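Dihydrodipicolinate synthase family protein (Sinorhizobium meliloti, PDB 4DNH) is of unknown function but folds as a TIM barrel and is possibly an enzyme related to the dihydrodipicolinate synthases. Local coordinates at residues 33-37 with 270-274. Numbering follows the deposited sequence.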
loop_
_atom_site.group_PDB
_atom_site.type_symbol
_atom_site.label_atom_id
_atom_site.label_comp_id
_atom_site.label_asym_id
_atom_site.label_seq_id
_atom_site.Cartn_x
_atom_site.Cartn_y
_atom_site.Cartn_z
ATOM N N PHE A 33 -9.973 -3.610 17.286
ATOM C CA PHE A 33 -10.257 -2.467 16.406
ATOM C C PHE A 33 -11.738 -2.364 16.055
ATOM O O PHE A 33 -12.469 -3.360 16.072
ATOM C CB PHE A 33 -9.466 -2.542 15.088
ATOM C CG PHE A 33 -7.997 -2.818 15.249
ATOM C CD1 PHE A 33 -7.317 -2.487 16.420
ATOM C CD2 PHE A 33 -7.285 -3.384 14.203
ATOM C CE1 PHE A 33 -5.963 -2.742 16.555
ATOM C CE2 PHE A 33 -5.932 -3.630 14.326
ATOM C CZ PHE A 33 -5.268 -3.306 15.505
ATOM N N SER A 34 -12.158 -1.149 15.717
ATOM C CA SER A 34 -13.490 -0.894 15.197
ATOM C C SER A 34 -13.402 -0.564 13.715
ATOM O O SER A 34 -14.314 0.059 13.162
ATOM C CB SER A 34 -14.151 0.260 15.956
ATOM O OG SER A 34 -13.396 1.453 15.863
ATOM N N ARG A 35 -12.291 -0.961 13.089
ATOM C CA ARG A 35 -12.080 -0.783 11.656
ATOM C C ARG A 35 -11.455 -2.037 11.074
ATOM O O ARG A 35 -10.808 -2.786 11.802
ATOM C CB ARG A 35 -11.131 0.387 11.396
ATOM C CG ARG A 35 -11.625 1.749 11.859
ATOM C CD ARG A 35 -12.690 2.307 10.940
ATOM N NE ARG A 35 -13.169 3.603 11.412
ATOM C CZ ARG A 35 -14.178 3.764 12.264
ATOM N NH1 ARG A 35 -14.828 2.710 12.744
ATOM N NH2 ARG A 35 -14.536 4.981 12.641
ATOM N N VAL A 36 -11.640 -2.247 9.767
ATOM C CA VAL A 36 -10.876 -3.237 8.987
ATOM C C VAL A 36 -9.687 -2.580 8.268
ATOM O O VAL A 36 -9.858 -1.824 7.298
ATOM C CB VAL A 36 -11.766 -3.963 7.958
ATOM C CG1 VAL A 36 -10.958 -4.996 7.178
ATOM C CG2 VAL A 36 -12.939 -4.631 8.657
ATOM N N ALA A 37 -8.480 -2.884 8.747
ATOM C CA ALA A 37 -7.262 -2.206 8.314
ATOM C C ALA A 37 -6.270 -3.180 7.730
ATOM O O ALA A 37 -5.897 -4.151 8.389
ATOM C CB ALA A 37 -6.628 -1.482 9.482
ATOM N N GLY A 270 -20.366 9.066 7.936
ATOM C CA GLY A 270 -19.718 7.768 7.852
ATOM C C GLY A 270 -18.237 7.815 8.151
ATOM O O GLY A 270 -17.666 8.870 8.395
ATOM N N HIS A 271 -17.620 6.648 8.146
ATOM C CA HIS A 271 -16.176 6.550 8.217
ATOM C C HIS A 271 -15.678 5.743 7.055
ATOM O O HIS A 271 -16.479 5.243 6.254
ATOM C CB HIS A 271 -15.727 5.968 9.558
ATOM C CG HIS A 271 -16.389 4.657 9.926
ATOM N ND1 HIS A 271 -16.081 3.489 9.322
ATOM C CD2 HIS A 271 -17.341 4.353 10.909
ATOM C CE1 HIS A 271 -16.814 2.496 9.868
ATOM N NE2 HIS A 271 -17.582 3.026 10.842
ATOM N N SER A 272 -14.359 5.635 6.911
ATOM C CA SER A 272 -13.815 4.609 6.024
ATOM C C SER A 272 -12.843 3.673 6.729
ATOM O O SER A 272 -12.246 4.027 7.752
ATOM C CB SER A 272 -13.230 5.170 4.710
ATOM O OG SER A 272 -12.656 6.449 4.854
ATOM N N ASP A 273 -12.731 2.464 6.177
ATOM C CA ASP A 273 -11.744 1.480 6.593
ATOM C C ASP A 273 -10.390 1.788 5.929
ATOM O O ASP A 273 -10.179 2.904 5.456
ATOM C CB ASP A 273 -12.262 0.074 6.280
ATOM C CG ASP A 273 -13.419 -0.336 7.189
ATOM O OD1 ASP A 273 -13.195 -0.441 8.417
ATOM O OD2 ASP A 273 -14.547 -0.549 6.679
ATOM N N ALA A 274 -9.465 0.835 5.902
ATOM C CA ALA A 274 -8.099 1.164 5.508
ATOM C C ALA A 274 -7.368 0.066 4.763
ATOM O O ALA A 274 -7.394 -1.092 5.148
ATOM C CB ALA A 274 -7.288 1.593 6.718
#
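Arg35 and His271 lie face to face just before the seam of the TIM barrel, in the loops leading into the two strands that close it: the first barrel strand, 37-40, meets the last, 273-276, side by side and parallel. The guanidinium stacks flat on the imidazole, the planes 10° apart and the centres separated by 3.4 Å. The two side chains arrive from opposite directions, and a bend at chi2 (-75°) folds the arginine chain over so that its flat end reaches the ring. Two carbonyls help to fix the rotation of that end: NH1 of Arg35 hydrogen-bonds Ser34 O, 2.7 Å away, approaching from above the carbonyl plane, and NE bonds to Ile264 O. With alanine in place of Arg35, the His271 ring would probably lose its cationic partner over that face, and the two carbonyls a donor each. Deeper in the seam, Asp273 works with both carboxylate oxygens. OD2 forms a salt bridge with Arg251 of the neighbouring strand, while OD1, met from above the carboxylate plane, accepts the backbone N-H of Val36 at 2.7 Å. Barrel pairing proper then begins, with Ala274 N bonded to Val36 O at 3.0 Å. Beyond it the methyls of Ala37 and Ala274 share one sheet face, CB to CB 4.2 Å.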